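Local coordinates for mandelate racemase (Bordetella bronchiseptica, PDB 3H12), which is a putative mandelate racemase of the enolase superfamily that probably abstracts a proton alpha to a substrate carboxylate held at a metal ion, at residues I198-N203 and Y224-P229. Numbering follows the deposited sequence.
Sequences ILVDAN and YWFEEP. With NA (sodium ion), chain C.
D201 OD2 (2.5 Å) and E227 OE2 (2.4 Å) bind a sodium ion at the C-terminal ends of two neighbouring parallel barrel strands, joined by helix 208-220. The two residues are paired, and their side chains leave the sheet on the same side. CG anti to the backbone N in each (chi1 178° for D201) then brings the carboxylates together, stacked with planes 16° apart. E254 and waters 1, 3 and 4 complete the metal shell. K173 NZ hydrogen-bonds D201 OD2 and N203 OD1. E227 OE1 has a salt bridge to K171 NZ, a hydrogen bond from Q275 NE2 and a weak one from W225 NE1. D201 OD1 accepts from N203 N at 2.9 Å, closing an Asx turn, and from water 1. That water also donates to E228 OE1, 4.5 Å from D201 OD1. N203 ND2 donates to water 3.

Four backbone hydrogen bonds join the two segments: Y224 N to I198 O, V200 N to W225 O, E227 N to V200 O and A202 N to E227 O. W225 N is buried without a partner. Farther from the metal, L199 CD2 makes a CH-pi contact over one face of the W225 indole. D201, E227 and E254 match the three-carboxylate metal site of the enolase superfamily. Sodium probably takes magnesium's usual place, partly offsetting the acids' charge; such a metal would steady an enolate-like intermediate.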
loop_
_atom_site.group_PDB
_atom_site.type_symbol
_atom_site.label_atom_id
_atom_site.label_comp_id
_atom_site.label_asym_id
_atom_site.label_seq_id
_atom_site.Cartn_x
_atom_site.Cartn_y
_atom_site.Cartn_z
ATOM N N ILE A 198 0.215 34.922 -7.624
ATOM C CA ILE A 198 -1.041 35.111 -6.949
ATOM C C ILE A 198 -1.256 33.894 -6.022
ATOM O O ILE A 198 -1.224 32.724 -6.520
ATOM C CB ILE A 198 -2.195 35.278 -7.916
ATOM C CG1 ILE A 198 -1.951 36.539 -8.797
ATOM C CG2 ILE A 198 -3.559 35.333 -7.115
ATOM C CD1 ILE A 198 -3.082 36.675 -9.886
ATOM N N LEU A 199 -1.319 34.155 -4.718
ATOM C CA LEU A 199 -1.539 33.113 -3.671
ATOM C C LEU A 199 -2.990 33.190 -3.293
ATOM O O LEU A 199 -3.576 34.300 -3.333
ATOM C CB LEU A 199 -0.683 33.458 -2.483
ATOM C CG LEU A 199 0.869 33.157 -2.673
ATOM C CD1 LEU A 199 1.503 33.828 -3.842
ATOM C CD2 LEU A 199 1.433 33.646 -1.327
ATOM N N VAL A 200 -3.583 32.065 -2.863
ATOM C CA VAL A 200 -5.003 32.053 -2.442
ATOM C C VAL A 200 -5.050 31.414 -1.109
ATOM O O VAL A 200 -4.324 30.414 -0.823
ATOM C CB VAL A 200 -5.818 31.184 -3.516
ATOM C CG1 VAL A 200 -7.231 30.865 -3.069
ATOM C CG2 VAL A 200 -5.849 32.108 -4.776
ATOM N N ASP A 201 -5.925 31.917 -0.213
ATOM C CA ASP A 201 -5.976 31.406 1.204
ATOM C C ASP A 201 -7.458 31.336 1.591
ATOM O O ASP A 201 -8.193 32.356 1.593
ATOM C CB ASP A 201 -5.223 32.420 2.068
ATOM C CG ASP A 201 -5.245 32.045 3.558
ATOM O OD1 ASP A 201 -5.946 31.058 3.984
ATOM O OD2 ASP A 201 -4.504 32.773 4.284
ATOM N N ALA A 202 -7.954 30.111 1.851
ATOM C CA ALA A 202 -9.392 29.952 2.224
ATOM C C ALA A 202 -9.648 29.874 3.680
ATOM O O ALA A 202 -10.821 29.749 4.108
ATOM C CB ALA A 202 -9.878 28.585 1.574
ATOM N N ASN A 203 -8.583 30.005 4.539
ATOM C CA ASN A 203 -8.764 29.989 6.012
ATOM C C ASN A 203 -9.743 28.873 6.453
ATOM O O ASN A 203 -10.596 29.029 7.351
ATOM C CB ASN A 203 -9.354 31.378 6.566
ATOM C CG ASN A 203 -8.283 32.446 6.573
ATOM O OD1 ASN A 203 -8.220 33.244 5.644
ATOM N ND2 ASN A 203 -7.423 32.438 7.611
ATOM N N TYR A 224 0.100 30.353 -7.217
ATOM C CA TYR A 224 1.297 29.735 -6.628
ATOM C C TYR A 224 0.950 28.718 -5.540
ATOM O O TYR A 224 1.614 27.623 -5.525
ATOM C CB TYR A 224 2.140 30.884 -6.099
ATOM C CG TYR A 224 3.535 30.434 -5.593
ATOM C CD1 TYR A 224 4.550 30.327 -6.478
ATOM C CD2 TYR A 224 3.738 30.184 -4.233
ATOM C CE1 TYR A 224 5.817 29.956 -6.047
ATOM C CE2 TYR A 224 5.002 29.853 -3.716
ATOM C CZ TYR A 224 6.028 29.711 -4.687
ATOM O OH TYR A 224 7.265 29.332 -4.211
ATOM N N TRP A 225 -0.023 29.039 -4.672
ATOM C CA TRP A 225 -0.399 28.048 -3.650
ATOM C C TRP A 225 -1.850 28.285 -3.253
ATOM O O TRP A 225 -2.428 29.359 -3.532
ATOM C CB TRP A 225 0.583 27.987 -2.436
ATOM C CG TRP A 225 0.507 29.126 -1.421
ATOM C CD1 TRP A 225 -0.600 29.766 -0.857
ATOM C CD2 TRP A 225 1.632 29.658 -0.733
ATOM N NE1 TRP A 225 -0.194 30.698 0.141
ATOM C CE2 TRP A 225 1.164 30.589 0.257
ATOM C CE3 TRP A 225 2.980 29.385 -0.836
ATOM C CZ2 TRP A 225 2.064 31.322 1.094
ATOM C CZ3 TRP A 225 3.863 30.038 0.027
ATOM C CH2 TRP A 225 3.386 30.996 0.965
ATOM N N PHE A 226 -2.406 27.244 -2.620
ATOM C CA PHE A 226 -3.776 27.218 -2.053
ATOM C C PHE A 226 -3.572 26.866 -0.619
ATOM O O PHE A 226 -3.154 25.750 -0.233
ATOM C CB PHE A 226 -4.471 26.058 -2.822
ATOM C CG PHE A 226 -5.963 25.967 -2.604
ATOM C CD1 PHE A 226 -6.643 26.930 -1.883
ATOM C CD2 PHE A 226 -6.674 24.908 -3.137
ATOM C CE1 PHE A 226 -8.052 26.874 -1.749
ATOM C CE2 PHE A 226 -8.126 24.794 -2.984
ATOM C CZ PHE A 226 -8.785 25.779 -2.275
ATOM N N GLU A 227 -3.722 27.925 0.204
ATOM C CA GLU A 227 -3.472 27.907 1.655
ATOM C C GLU A 227 -4.712 27.697 2.479
ATOM O O GLU A 227 -5.774 28.163 2.141
ATOM C CB GLU A 227 -2.822 29.266 2.032
ATOM C CG GLU A 227 -2.718 29.494 3.540
ATOM C CD GLU A 227 -1.866 30.721 3.764
ATOM O OE1 GLU A 227 -1.229 31.301 2.846
ATOM O OE2 GLU A 227 -1.776 31.064 5.020
ATOM N N GLU A 228 -4.525 26.823 3.466
ATOM C CA GLU A 228 -5.637 26.371 4.376
ATOM C C GLU A 228 -6.900 26.118 3.527
ATOM O O GLU A 228 -7.995 26.635 3.763
ATOM C CB GLU A 228 -5.951 27.423 5.502
ATOM C CG GLU A 228 -4.924 27.257 6.646
ATOM C CD GLU A 228 -5.410 27.864 7.949
ATOM O OE1 GLU A 228 -6.298 28.778 7.904
ATOM O OE2 GLU A 228 -4.995 27.317 9.001
ATOM N N PRO A 229 -6.846 25.254 2.490
ATOM C CA PRO A 229 -8.006 24.986 1.623
ATOM C C PRO A 229 -9.121 24.325 2.413
ATOM O O PRO A 229 -10.295 24.483 2.028
ATOM C CB PRO A 229 -7.462 24.014 0.598
ATOM C CG PRO A 229 -6.287 23.295 1.304
ATOM C CD PRO A 229 -5.646 24.470 2.088
HETATM NA NA NA C . -3.327 32.211 6.373
HETATM O O HOH W 1 -5.048 30.653 6.395
HETATM O O HOH W 2 -7.795 30.029 9.638
HETATM O O HOH W 3 -4.740 33.404 7.831
HETATM O O HOH W 4 -2.080 34.377 6.448
#